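Local coordinates for dual function macrocyclase-peptidase POPB (Galerina marginata, PDB 5N4B), which cleaves peptide bonds after proline and macrocyclises peptides during the biosynthesis of the amanitin toxins, at residues G597-G603 with P652-V658; W98-R102 with D125-G129; D249-Y253 with V298-W304; S143-L148 with Y160-L165; Y377-V381 with S503-F507. The protein carries 1 engineered substitution. All coordinates share one frame; numbering follows the deposited sequence. Where two conformers were deposited one is given.

In the fold
Along the chain the order is contact 2, contact 4, contact 3, contact 5, contact 1. Contacts 2, 3 and 4 lie in the N-terminal beta-propeller, whose blades are four-stranded antiparallel sheets. Contacts 2 and 4 touch where Phe99 packs on Met146. Contact 3 is farther out, its centre about 48 Å from that of contact 1, on the opposite side of the chain's centre. Contact 1 is inside the eight-stranded mixed sheet of the hydrolase domain. Contact 5 joins the two domains, with nearest atoms about 10 Å from contact 1. Contact 4 also meets the hydrolase domain, near His699. The set thus runs from the propeller blades, across the interface, to the catalytic sheet.

Contact 1: residues G597-G603 with P652-V658; sequences GAAVPEG and PATLITV
Pro601, Thr657 and Ala599 carry much of this contact between the parallel strands 598-602 and 653-658. The ring of Pro601 leans obliquely on Ile656, with CG 3.7 Å from Ile656 CG1. Pro601 O accepts the backbone N-H of Thr657, with Thr657 N 3.1 Å from it. Pro601 has no N-H of its own to give. The buried Leu655 O therefore has no hydrogen-bond partner in the model. It is met by carbon instead: Val600 CA at 3.3 Å and Pro601 CD at 3.5 Å. Thr657 holds OG1 between its backbone N and carbonyl carbon (chi1 71°), which sets the oxygen 3.3 Å from Glu602 CG. These two side chains run side by side in the same direction. The polar end of Glu602 turns elsewhere, to Lys715, Asn575 and a polar side chain of the bound peptide. Thr657 O receives Gly603 N at 2.8 Å. Ala599 is gripped twice through its backbone: N gives to Ala653 O, and O takes Leu655 N. Its CB shares a face with Thr654, and helix 579-590 packs on both. Water 1 joins Gly597 O to Ala653 N at the start of the pair. These are neighbouring parallel strands of the alpha/beta-hydrolase sheet, with strand 688-693 at its border. Gly603, at the end of its strand, lies close to the charge-relay residue Asp662 and to Ala578, the engineered replacement of the catalytic serine.

Contact 2: residues W98-R102 with D125-G129; sequences WFYNR and DDNVG
Trp98 and Tyr100 reach from one side of their strand to the carboxylate of Asp125. Trp98 has CG between its backbone N and carbonyl carbon (chi1 68°), which swings the indole toward the short helix 125-128. Its NE1 gives a hydrogen bond to Asp125 OD2, 2.8 Å long and bent to 140°. The anti lone pair of OD2 is used, and the oxygen sits somewhat out of the indole plane. The far end of the same ring meets Gly129 CA, 3.8 Å from CH2, and Val128 CG2. Tyr100 extends with CG anti to its backbone N (chi1 175°). This lays one face of its ring against Asp125. The carboxylate stacks on the ring with planes 15° apart, and Asp125 CB stands over the centre, 3.8 Å from the centroid, in a CH-pi contact. Asp125 OD1 has a salt bridge with Arg447, and water 2 ties it to Tyr100 OH. Water 3 connects that hydroxyl with Asp126 OD2, while Asp126 OD1 is bonded to Tyr111. Trp98 and Tyr100 belong to strand 96-101, which runs between strands 84-90 and 109-113. Helix 125-128 leads directly into strand 129-133, the outermost strand of the same four-stranded sheet.

Contact 3: residues D249-Y253 with V298-W304; sequences DIIVY and VKSGIHW
Trp304 turns one edge of its indole to Val252 and presents one face to Ile302 of its own segment. Ile302 CG2 sits over the centre of that face, 3.7 Å above the plane. At the edge, Val252 CG1 touches CZ2 at 3.6 Å, and Val252 O lies in the ring plane. Water 5 is also in plane there. It accepts from Trp304 NE1 at 3.0 Å and donates to Val252 O at 2.8 Å. The ring of Tyr253 is nearly perpendicular to the five-membered ring of Trp304, the planes 88° apart, but it meets it obliquely. The nearest atoms are Tyr253 CD1 and Trp304 NE1, 4.0 Å apart. Both rings also meet Trp289, and Tyr253 sets its ring edge-to-face with Tyr263.

Val252 is wedged between three side chains. Its CG1 lies anti to the backbone N (chi1 168°) and goes to Trp304 and Ile302 CD1, the latter 3.9 Å away. Its CG2 faces Val298 CG1. Ile250 extends alongside the loop, with CD1 4.0 Å from Lys299 CA and CG2 near Ser300 CA. Val252 and Tyr253 both face Met237, a classic beta bulge in strand 250-254. That strand is the last of its sheet, and the 298-304 loop leads into strand 305-308 of the next, so the contact joins successive propeller sheets.

The chemistry is mainly that of close apolar and aromatic packing. The one polar link goes through water, which gives partners to the indole N-H and to the Val252 carbonyl at the bulge.

Contact 4: residues S143-L148 with Y160-L165; sequences SAGMVL and YAVSHL
This is backbone pairing in an antiparallel beta hairpin of the propeller, strands 144-151 and 157-164, beside the catalytic domain. Gly145 and Ser163 form a hydrogen-bonded pair, exchanging two bonds: Gly145 N to Ser163 O and Ser163 N to Gly145 O, both 2.9 Å. Leu165 N adds a bond to Ser143 O at the open end. Beyond Met146, Ala161 bonds to both Val147 and Leu148. Ala161 O takes Val147 N at 2.9 Å, while Ala161 N gives to Leu148 O at 2.8 Å.

Side chains fill both faces. On one, Ala144 CB lies 3.6 Å from His164 CE1 and also near Val162 CG1. On the other, Ala161 CB meets Leu148 CB. Val147 sends CG2 to Ala161 CB, 3.9 Å away. Val147 CG1 lies anti to the carbonyl carbon (chi1 -61°) and approaches Ser163 OG at 3.8 Å. Phe201 of strand 198-201 packs on Leu148 and Ala161.

The polar ends bond outward. Ser163 OG is hydrogen-bonded to the backbone O of the charge-relay residue His699 and to Ser170 OG. The hairpin is thus held together mainly by its backbone. The hydroxyl of Ser163 ties the propeller to the backbone of the His699 loop, not to its imidazole.

Contact 5: residues Y377-V381 with S503-F507; sequences YKRNV and SADPF
A salt bridge between Lys378 and Asp505 joins a hairpin of the beta-propeller to a loop of the hydrolase domain. Lys378 is near the end of strand 372-379, and Asp505 lies in the loop between strand 492-495 and helix 510-519. The lysine leaves its strand with CG anti to the backbone N (chi1 -170°), then bends at its last two torsions. That bend brings NZ to 2.9 Å from Asp505 OD1 and 3.3 Å from Asp505 OD2. The nitrogen comes in from above the carboxylate plane, 39° out of it. A second acid, Asp383, forms another salt bridge with the same NZ and is its main partner, so the ammonium group links a propeller aspartate with one from the loop. Two carboxylates beside it would probably favour its charged form.

The rest of the contact is packing. Asn380 and Val381 both have positive phi, consistent with a type I' turn between strands 372-379 and 382-388. This turn puts Val381 O against the ring of Pro506, 3.5 Å from CD. Val381 CG1 is 3.9 Å from Ala504 O. Ala504 is the centre of an inverse gamma turn, closed by a weak bond from Asp505 N to Ser503 O. Asp505 O is hydrogen-bonded to an aromatic side chain of the bound peptide, so the loop meets both propeller and substrate.

Around the contact, Phe477 of strand 473-481 touches both Val381 and Pro506. Gln463 of strand 459-467 packs on Val381 and bonds Asn380 O. Thus the hairpin turn also rests on the first two strands of the hydrolase sheet.

Contact 1: residues G597-G603 with P652-V658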
# COMPACT_ATOMS: atom_id res chain seq x y z
N GLY A 597 24.80 -2.28 8.57
CA GLY A 597 25.55 -3.42 8.07
C GLY A 597 25.09 -3.90 6.72
O GLY A 597 25.82 -4.64 6.06
N ALA A 598 23.89 -3.51 6.29
CA ALA A 598 23.38 -3.91 4.99
C ALA A 598 22.20 -3.01 4.66
O ALA A 598 21.53 -2.49 5.55
CB ALA A 598 22.91 -5.35 4.92
N ALA A 599 21.92 -2.88 3.36
CA ALA A 599 20.85 -2.02 2.91
C ALA A 599 20.17 -2.61 1.69
O ALA A 599 20.85 -3.00 0.73
CB ALA A 599 21.39 -0.62 2.59
N VAL A 600 18.84 -2.66 1.70
CA VAL A 600 18.04 -3.21 0.59
C VAL A 600 16.93 -2.21 0.27
O VAL A 600 15.82 -2.29 0.84
CB VAL A 600 17.52 -4.63 0.86
CG1 VAL A 600 16.68 -5.08 -0.35
CG2 VAL A 600 18.67 -5.54 1.08
N PRO A 601 17.18 -1.22 -0.61
CA PRO A 601 16.12 -0.33 -1.09
C PRO A 601 15.40 -0.95 -2.27
O PRO A 601 16.05 -1.39 -3.22
CB PRO A 601 16.88 0.93 -1.48
CG PRO A 601 18.23 0.40 -1.91
CD PRO A 601 18.51 -0.85 -1.15
N GLU A 602 14.07 -0.98 -2.22
CA GLU A 602 13.24 -1.63 -3.25
C GLU A 602 12.42 -0.57 -3.99
O GLU A 602 11.64 0.15 -3.39
CB GLU A 602 12.31 -2.67 -2.63
CG GLU A 602 13.04 -3.74 -1.85
CD GLU A 602 12.09 -4.75 -1.21
OE1 GLU A 602 11.01 -5.03 -1.80
OE2 GLU A 602 12.43 -5.34 -0.18
N GLY A 603 12.58 -0.49 -5.30
CA GLY A 603 11.79 0.46 -6.08
C GLY A 603 11.76 1.87 -5.54
O GLY A 603 10.69 2.51 -5.53
N PRO A 652 27.66 0.37 3.38
CA PRO A 652 27.31 -1.01 3.68
C PRO A 652 27.04 -1.79 2.41
O PRO A 652 26.67 -1.23 1.38
CB PRO A 652 26.00 -0.87 4.49
CG PRO A 652 25.40 0.37 3.98
CD PRO A 652 26.58 1.30 3.70
N ALA A 653 27.14 -3.11 2.54
CA ALA A 653 26.66 -4.00 1.48
C ALA A 653 25.24 -3.61 1.11
O ALA A 653 24.38 -3.51 1.99
CB ALA A 653 26.66 -5.45 1.95
N THR A 654 24.99 -3.41 -0.19
CA THR A 654 23.74 -2.86 -0.67
C THR A 654 23.27 -3.71 -1.84
O THR A 654 24.04 -3.97 -2.78
CB THR A 654 23.93 -1.41 -1.10
OG1 THR A 654 24.26 -0.59 0.04
CG2 THR A 654 22.65 -0.84 -1.67
N LEU A 655 22.01 -4.13 -1.79
CA LEU A 655 21.34 -4.87 -2.85
C LEU A 655 20.09 -4.09 -3.19
O LEU A 655 19.13 -4.05 -2.41
CB LEU A 655 20.98 -6.28 -2.46
CG LEU A 655 20.21 -7.06 -3.54
CD1 LEU A 655 21.09 -7.29 -4.76
CD2 LEU A 655 19.75 -8.39 -3.02
N ILE A 656 20.11 -3.36 -4.28
CA ILE A 656 18.96 -2.57 -4.74
C ILE A 656 18.11 -3.47 -5.61
O ILE A 656 18.65 -4.30 -6.36
CB ILE A 656 19.47 -1.34 -5.52
CG1 ILE A 656 20.48 -0.54 -4.68
CG2 ILE A 656 18.32 -0.50 -6.00
CD1 ILE A 656 20.81 0.82 -5.18
N THR A 657 16.82 -3.37 -5.52
CA THR A 657 15.94 -4.19 -6.35
C THR A 657 14.91 -3.30 -7.02
O THR A 657 14.35 -2.41 -6.38
CB THR A 657 15.30 -5.39 -5.60
OG1 THR A 657 14.32 -4.91 -4.68
CG2 THR A 657 16.36 -6.16 -4.78
N VAL A 658 14.67 -3.54 -8.31
CA VAL A 658 13.64 -2.84 -9.05
C VAL A 658 12.93 -3.79 -10.00
O VAL A 658 13.45 -4.84 -10.37
CB VAL A 658 14.15 -1.60 -9.83
CG1 VAL A 658 14.78 -0.56 -8.90
CG2 VAL A 658 15.09 -2.03 -10.95
O HOH W 1 28.25 -4.27 5.08

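Contact 2: residues W98-R102 with D125-G129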
# COMPACT_ATOMS: atom_id res chain seq x y z
N TRP A 98 -16.25 -15.17 -0.39
CA TRP A 98 -15.00 -14.88 0.29
C TRP A 98 -13.85 -15.37 -0.59
O TRP A 98 -14.01 -16.27 -1.42
CB TRP A 98 -14.93 -15.58 1.67
CG TRP A 98 -14.86 -17.05 1.63
CD1 TRP A 98 -13.72 -17.82 1.70
CD2 TRP A 98 -15.95 -17.98 1.47
NE1 TRP A 98 -14.04 -19.16 1.58
CE2 TRP A 98 -15.40 -19.28 1.44
CE3 TRP A 98 -17.32 -17.83 1.33
CZ2 TRP A 98 -16.19 -20.42 1.33
CZ3 TRP A 98 -18.10 -18.97 1.22
CH2 TRP A 98 -17.53 -20.23 1.19
N PHE A 99 -12.68 -14.79 -0.37
CA PHE A 99 -11.47 -15.24 -1.07
C PHE A 99 -10.76 -16.32 -0.28
O PHE A 99 -10.72 -16.31 0.95
CB PHE A 99 -10.50 -14.07 -1.32
CG PHE A 99 -10.96 -13.13 -2.37
CD1 PHE A 99 -10.72 -13.41 -3.71
CD2 PHE A 99 -11.63 -11.98 -2.03
CE1 PHE A 99 -11.15 -12.54 -4.69
CE2 PHE A 99 -12.03 -11.10 -3.01
CZ PHE A 99 -11.79 -11.39 -4.34
N TYR A 100 -10.21 -17.27 -1.02
CA TYR A 100 -9.53 -18.44 -0.48
C TYR A 100 -8.30 -18.74 -1.31
O TYR A 100 -8.40 -18.78 -2.54
CB TYR A 100 -10.45 -19.69 -0.45
CG TYR A 100 -9.79 -20.98 -0.01
CD1 TYR A 100 -9.24 -21.11 1.26
CD2 TYR A 100 -9.66 -22.02 -0.87
CE1 TYR A 100 -8.62 -22.27 1.64
CE2 TYR A 100 -9.05 -23.21 -0.48
CZ TYR A 100 -8.53 -23.28 0.78
OH TYR A 100 -7.92 -24.48 1.12
N ASN A 101 -7.15 -18.92 -0.66
CA ASN A 101 -5.89 -19.33 -1.29
C ASN A 101 -5.48 -20.65 -0.65
O ASN A 101 -5.37 -20.74 0.58
CB ASN A 101 -4.83 -18.26 -1.05
CG ASN A 101 -3.64 -18.41 -1.95
OD1 ASN A 101 -3.04 -19.49 -2.02
ND2 ASN A 101 -3.29 -17.35 -2.67
N ARG A 102 -5.25 -21.66 -1.47
CA ARG A 102 -4.82 -22.96 -0.97
C ARG A 102 -3.49 -22.90 -0.23
O ARG A 102 -3.21 -23.79 0.58
CB ARG A 102 -4.75 -23.98 -2.11
CG ARG A 102 -6.11 -24.31 -2.70
CD ARG A 102 -6.02 -24.97 -4.11
NE ARG A 102 -5.32 -26.26 -4.11
CZ ARG A 102 -5.93 -27.43 -3.92
NH1 ARG A 102 -7.23 -27.53 -3.73
NH2 ARG A 102 -5.20 -28.54 -3.97
N ASP A 125 -13.15 -24.84 3.28
CA ASP A 125 -13.65 -23.95 2.24
C ASP A 125 -14.30 -24.69 1.07
O ASP A 125 -15.36 -24.29 0.59
CB ASP A 125 -12.52 -23.06 1.75
CG ASP A 125 -12.01 -22.18 2.85
OD1 ASP A 125 -11.31 -22.69 3.76
OD2 ASP A 125 -12.36 -20.96 2.85
N ASP A 126 -13.66 -25.76 0.58
CA ASP A 126 -14.22 -26.54 -0.54
C ASP A 126 -15.42 -27.39 -0.16
O ASP A 126 -16.14 -27.85 -1.04
CB ASP A 126 -13.17 -27.45 -1.14
CG ASP A 126 -12.27 -26.70 -2.04
OD1 ASP A 126 -12.79 -26.07 -3.00
OD2 ASP A 126 -11.06 -26.74 -1.80
N ASN A 127 -15.62 -27.63 1.11
CA ASN A 127 -16.80 -28.33 1.54
C ASN A 127 -17.99 -27.42 1.77
O ASN A 127 -19.12 -27.91 1.78
CB ASN A 127 -16.50 -29.08 2.82
CG ASN A 127 -15.60 -30.29 2.58
OD1 ASN A 127 -15.76 -31.00 1.59
ND2 ASN A 127 -14.63 -30.50 3.46
N VAL A 128 -17.77 -26.12 1.98
CA VAL A 128 -18.87 -25.19 2.24
C VAL A 128 -19.09 -24.20 1.10
O VAL A 128 -20.09 -23.45 1.12
CB VAL A 128 -18.70 -24.43 3.56
CG1 VAL A 128 -18.60 -25.37 4.79
CG2 VAL A 128 -17.51 -23.49 3.50
N GLY A 129 -18.21 -24.18 0.09
CA GLY A 129 -18.31 -23.25 -1.01
C GLY A 129 -17.85 -23.86 -2.31
O GLY A 129 -17.26 -24.95 -2.34
O HOH W 2 -9.59 -24.90 3.81
O HOH W 3 -8.71 -26.75 -0.26
O HOH W 4 -9.21 -25.84 -3.12

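Contact 3: residues D249-Y253 with V298-W304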
# COMPACT_ATOMS: atom_id res chain seq x y z
N ASP A 249 -21.04 5.51 -22.00
CA ASP A 249 -20.76 5.96 -20.64
C ASP A 249 -20.86 7.49 -20.52
O ASP A 249 -20.50 8.24 -21.43
CB ASP A 249 -19.35 5.50 -20.23
CG ASP A 249 -19.27 4.02 -19.93
OD1 ASP A 249 -20.18 3.24 -20.29
OD2 ASP A 249 -18.24 3.60 -19.36
N ILE A 250 -21.34 7.93 -19.37
CA ILE A 250 -21.57 9.33 -19.05
C ILE A 250 -20.33 9.88 -18.35
O ILE A 250 -19.80 9.23 -17.44
CB ILE A 250 -22.80 9.45 -18.14
CG1 ILE A 250 -24.05 9.04 -18.93
CG2 ILE A 250 -22.94 10.86 -17.59
CD1 ILE A 250 -25.28 8.83 -18.06
N ILE A 251 -19.88 11.08 -18.72
CA ILE A 251 -18.84 11.78 -17.98
C ILE A 251 -19.54 12.57 -16.88
O ILE A 251 -20.24 13.55 -17.15
CB ILE A 251 -18.00 12.72 -18.87
CG1 ILE A 251 -17.19 11.91 -19.88
CG2 ILE A 251 -17.03 13.51 -18.00
CD1 ILE A 251 -16.39 12.79 -20.87
N VAL A 252 -19.38 12.11 -15.64
CA VAL A 252 -19.96 12.71 -14.44
C VAL A 252 -19.18 13.96 -14.04
O VAL A 252 -19.76 14.97 -13.60
CB VAL A 252 -19.94 11.64 -13.33
CG1 VAL A 252 -20.23 12.18 -12.01
CG2 VAL A 252 -20.93 10.53 -13.69
N TYR A 253 -17.86 13.94 -14.17
CA TYR A 253 -17.06 15.12 -13.88
C TYR A 253 -15.70 15.03 -14.57
O TYR A 253 -15.08 13.97 -14.62
CB TYR A 253 -16.82 15.37 -12.38
CG TYR A 253 -16.29 16.78 -12.16
CD1 TYR A 253 -17.13 17.86 -12.39
CD2 TYR A 253 -15.01 17.02 -11.77
CE1 TYR A 253 -16.66 19.16 -12.26
CE2 TYR A 253 -14.50 18.31 -11.59
CZ TYR A 253 -15.35 19.38 -11.86
OH TYR A 253 -14.93 20.69 -11.75
N VAL A 298 -28.29 8.08 -12.23
CA VAL A 298 -27.32 8.96 -12.87
C VAL A 298 -27.72 9.23 -14.30
O VAL A 298 -27.97 8.30 -15.09
CB VAL A 298 -25.92 8.32 -12.82
CG1 VAL A 298 -24.89 9.15 -13.59
CG2 VAL A 298 -25.47 8.13 -11.42
N LYS A 299 -27.75 10.52 -14.66
CA LYS A 299 -27.93 11.02 -16.01
C LYS A 299 -26.88 12.09 -16.26
O LYS A 299 -26.14 12.48 -15.36
CB LYS A 299 -29.33 11.62 -16.24
CG LYS A 299 -30.46 10.60 -16.31
CD LYS A 299 -31.81 11.28 -16.65
CE LYS A 299 -32.46 11.95 -15.43
NZ LYS A 299 -32.90 10.97 -14.38
N SER A 300 -26.81 12.58 -17.50
CA SER A 300 -25.88 13.66 -17.80
C SER A 300 -26.40 14.95 -17.17
O SER A 300 -27.58 15.06 -16.84
CB SER A 300 -25.78 13.88 -19.31
OG SER A 300 -27.07 14.09 -19.86
N GLY A 301 -25.49 15.90 -16.98
CA GLY A 301 -25.88 17.22 -16.49
C GLY A 301 -26.12 17.29 -14.99
O GLY A 301 -27.04 17.97 -14.55
N ILE A 302 -25.35 16.56 -14.20
CA ILE A 302 -25.56 16.51 -12.76
C ILE A 302 -25.33 17.87 -12.13
O ILE A 302 -24.34 18.56 -12.42
CB ILE A 302 -24.60 15.46 -12.19
CG1 ILE A 302 -25.10 14.09 -12.51
CG2 ILE A 302 -24.49 15.61 -10.68
CD1 ILE A 302 -24.01 13.07 -12.39
N HIS A 303 -26.19 18.22 -11.18
CA HIS A 303 -26.07 19.45 -10.42
C HIS A 303 -25.25 19.16 -9.16
O HIS A 303 -25.72 18.46 -8.26
CB HIS A 303 -27.44 20.01 -10.10
CG HIS A 303 -27.37 21.29 -9.35
ND1 HIS A 303 -26.42 22.26 -9.62
CD2 HIS A 303 -28.10 21.76 -8.32
CE1 HIS A 303 -26.58 23.27 -8.79
NE2 HIS A 303 -27.60 23.00 -8.00
N TRP A 304 -24.06 19.74 -9.08
CA TRP A 304 -23.21 19.61 -7.90
C TRP A 304 -23.42 20.77 -6.95
O TRP A 304 -23.26 21.93 -7.34
CB TRP A 304 -21.75 19.58 -8.31
CG TRP A 304 -21.39 18.46 -9.15
CD1 TRP A 304 -21.06 18.48 -10.48
CD2 TRP A 304 -21.34 17.08 -8.76
NE1 TRP A 304 -20.80 17.24 -10.92
CE2 TRP A 304 -20.96 16.34 -9.89
CE3 TRP A 304 -21.57 16.40 -7.54
CZ2 TRP A 304 -20.79 14.97 -9.85
CZ3 TRP A 304 -21.39 15.01 -7.53
CH2 TRP A 304 -21.02 14.33 -8.68
O HOH W 5 -20.58 17.60 -13.91

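Contact 4: residues S143-L148 with Y160-L165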
# COMPACT_ATOMS: atom_id res chain seq x y z
N SER A 143 -0.63 -14.12 -17.49
CA SER A 143 -0.32 -12.75 -17.83
C SER A 143 -1.41 -11.74 -17.45
O SER A 143 -1.21 -10.55 -17.72
CB SER A 143 0.02 -12.62 -19.32
OG SER A 143 -1.09 -12.89 -20.11
N ALA A 144 -2.51 -12.15 -16.84
CA ALA A 144 -3.62 -11.25 -16.47
C ALA A 144 -3.94 -11.41 -15.00
O ALA A 144 -3.99 -12.53 -14.48
CB ALA A 144 -4.88 -11.58 -17.20
N GLY A 145 -4.15 -10.30 -14.34
CA GLY A 145 -4.50 -10.32 -12.93
C GLY A 145 -5.71 -9.47 -12.67
O GLY A 145 -5.92 -8.44 -13.32
N MET A 146 -6.49 -9.87 -11.69
CA MET A 146 -7.60 -9.09 -11.21
C MET A 146 -7.08 -8.17 -10.13
O MET A 146 -6.52 -8.63 -9.13
CB MET A 146 -8.71 -9.97 -10.67
CG MET A 146 -9.93 -9.14 -10.23
SD MET A 146 -11.14 -10.07 -9.34
CE MET A 146 -10.33 -10.22 -7.76
N VAL A 147 -7.25 -6.89 -10.34
CA VAL A 147 -6.67 -5.91 -9.44
C VAL A 147 -7.69 -5.22 -8.54
O VAL A 147 -7.29 -4.60 -7.55
CB VAL A 147 -5.83 -4.86 -10.20
CG1 VAL A 147 -4.70 -5.53 -10.91
CG2 VAL A 147 -6.67 -4.09 -11.19
N LEU A 148 -8.97 -5.33 -8.82
CA LEU A 148 -10.02 -4.76 -8.00
C LEU A 148 -11.34 -5.41 -8.42
O LEU A 148 -11.50 -5.75 -9.59
CB LEU A 148 -10.12 -3.22 -8.24
CG LEU A 148 -10.92 -2.42 -7.28
CD1 LEU A 148 -10.21 -2.46 -5.95
CD2 LEU A 148 -11.00 -0.97 -7.77
N TYR A 160 -15.22 -6.38 -12.34
CA TYR A 160 -13.87 -6.75 -12.01
C TYR A 160 -12.88 -6.11 -12.96
O TYR A 160 -13.09 -6.12 -14.18
CB TYR A 160 -13.67 -8.26 -11.99
CG TYR A 160 -14.09 -9.01 -13.22
CD1 TYR A 160 -15.43 -9.30 -13.44
CD2 TYR A 160 -13.17 -9.56 -14.11
CE1 TYR A 160 -15.85 -10.04 -14.53
CE2 TYR A 160 -13.60 -10.34 -15.21
CZ TYR A 160 -14.96 -10.58 -15.38
OH TYR A 160 -15.41 -11.37 -16.44
N ALA A 161 -11.84 -5.54 -12.40
CA ALA A 161 -10.80 -4.83 -13.14
C ALA A 161 -9.63 -5.75 -13.40
O ALA A 161 -9.12 -6.39 -12.46
CB ALA A 161 -10.33 -3.61 -12.34
N VAL A 162 -9.19 -5.79 -14.65
CA VAL A 162 -8.16 -6.72 -15.11
C VAL A 162 -7.01 -5.92 -15.70
O VAL A 162 -7.22 -5.02 -16.50
CB VAL A 162 -8.74 -7.67 -16.16
CG1 VAL A 162 -7.64 -8.60 -16.66
CG2 VAL A 162 -9.91 -8.47 -15.54
N SER A 163 -5.81 -6.29 -15.31
CA SER A 163 -4.56 -5.76 -15.85
C SER A 163 -3.81 -6.89 -16.53
O SER A 163 -3.97 -8.07 -16.17
CB SER A 163 -3.66 -5.14 -14.78
OG SER A 163 -4.22 -3.92 -14.34
N HIS A 164 -3.01 -6.55 -17.53
CA HIS A 164 -2.16 -7.49 -18.23
C HIS A 164 -0.72 -7.02 -18.20
O HIS A 164 -0.45 -5.83 -18.11
CB HIS A 164 -2.58 -7.56 -19.70
CG HIS A 164 -3.96 -8.09 -19.87
ND1 HIS A 164 -4.22 -9.43 -20.05
CD2 HIS A 164 -5.16 -7.47 -19.84
CE1 HIS A 164 -5.52 -9.61 -20.16
NE2 HIS A 164 -6.12 -8.44 -20.02
N LEU A 165 0.21 -7.97 -18.28
CA LEU A 165 1.61 -7.63 -18.38
C LEU A 165 1.79 -6.65 -19.52
O LEU A 165 1.23 -6.81 -20.60
CB LEU A 165 2.42 -8.92 -18.64
CG LEU A 165 2.43 -9.92 -17.47
CD1 LEU A 165 3.20 -11.19 -17.87
CD2 LEU A 165 3.00 -9.31 -16.19

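Contact 5: residues Y377-V381 with S503-F507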
# COMPACT_ATOMS: atom_id res chain seq x y z
N TYR A 377 -9.70 3.26 16.42
CA TYR A 377 -8.74 4.25 16.86
C TYR A 377 -7.36 3.63 16.86
O TYR A 377 -7.18 2.47 17.29
CB TYR A 377 -9.05 4.73 18.26
CG TYR A 377 -10.14 5.75 18.31
CD1 TYR A 377 -9.83 7.07 18.11
CD2 TYR A 377 -11.45 5.40 18.56
CE1 TYR A 377 -10.82 8.06 18.13
CE2 TYR A 377 -12.43 6.37 18.62
CZ TYR A 377 -12.10 7.68 18.38
OH TYR A 377 -13.15 8.57 18.40
N LYS A 378 -6.40 4.37 16.38
CA LYS A 378 -5.01 3.95 16.39
C LYS A 378 -4.33 4.73 17.51
O LYS A 378 -4.13 5.93 17.37
CB LYS A 378 -4.36 4.19 15.04
CG LYS A 378 -2.98 3.55 14.90
CD LYS A 378 -2.31 3.88 13.61
CE LYS A 378 -3.11 3.40 12.39
NZ LYS A 378 -3.36 1.95 12.36
N ARG A 379 -4.02 4.07 18.62
CA ARG A 379 -3.44 4.71 19.79
C ARG A 379 -2.06 4.08 19.98
O ARG A 379 -1.94 2.84 20.13
CB ARG A 379 -4.32 4.46 21.02
CG ARG A 379 -3.79 5.20 22.24
CD ARG A 379 -4.47 4.73 23.55
NE ARG A 379 -5.87 4.68 23.30
CZ ARG A 379 -6.67 5.74 23.26
NH1 ARG A 379 -6.21 6.96 23.51
NH2 ARG A 379 -7.96 5.52 22.95
N ASN A 380 -1.01 4.90 19.95
CA ASN A 380 0.35 4.36 20.03
C ASN A 380 0.57 3.29 18.95
O ASN A 380 1.28 2.31 19.14
CB ASN A 380 0.70 3.83 21.42
CG ASN A 380 0.68 4.88 22.48
OD1 ASN A 380 0.06 4.70 23.55
ND2 ASN A 380 1.31 5.95 22.19
N VAL A 381 0.02 3.53 17.76
CA VAL A 381 0.21 2.71 16.57
C VAL A 381 -0.40 1.33 16.71
O VAL A 381 -0.06 0.40 15.95
CB VAL A 381 1.69 2.65 16.15
CG1 VAL A 381 1.79 2.38 14.63
CG2 VAL A 381 2.44 3.92 16.49
N SER A 503 0.91 4.93 7.85
CA SER A 503 1.31 4.41 9.15
C SER A 503 2.05 3.08 8.99
O SER A 503 1.62 2.19 8.25
CB SER A 503 0.07 4.22 10.02
OG SER A 503 -0.41 5.48 10.42
N ALA A 504 3.15 2.96 9.73
CA ALA A 504 3.94 1.72 9.70
C ALA A 504 3.35 0.77 10.73
O ALA A 504 3.87 0.58 11.83
CB ALA A 504 5.42 2.00 9.94
N ASP A 505 2.20 0.20 10.36
CA ASP A 505 1.35 -0.60 11.25
C ASP A 505 1.87 -2.03 11.44
O ASP A 505 2.50 -2.60 10.54
CB ASP A 505 -0.04 -0.76 10.64
CG ASP A 505 -0.89 0.45 10.71
OD1 ASP A 505 -0.66 1.31 11.58
OD2 ASP A 505 -1.82 0.51 9.88
N PRO A 506 1.54 -2.68 12.55
CA PRO A 506 1.80 -4.12 12.69
C PRO A 506 1.22 -4.91 11.54
O PRO A 506 0.18 -4.57 10.99
CB PRO A 506 1.10 -4.49 14.00
CG PRO A 506 1.07 -3.17 14.79
CD PRO A 506 0.89 -2.10 13.74
N PHE A 507 1.91 -5.98 11.18
CA PHE A 507 1.50 -6.87 10.09
C PHE A 507 2.13 -8.22 10.35
O PHE A 507 3.14 -8.34 11.06
CB PHE A 507 1.90 -6.30 8.73
CG PHE A 507 3.37 -6.23 8.50
CD1 PHE A 507 4.10 -5.19 8.93
CD2 PHE A 507 4.01 -7.22 7.77
CE1 PHE A 507 5.48 -5.13 8.70
CE2 PHE A 507 5.39 -7.15 7.51
CZ PHE A 507 6.10 -6.11 8.00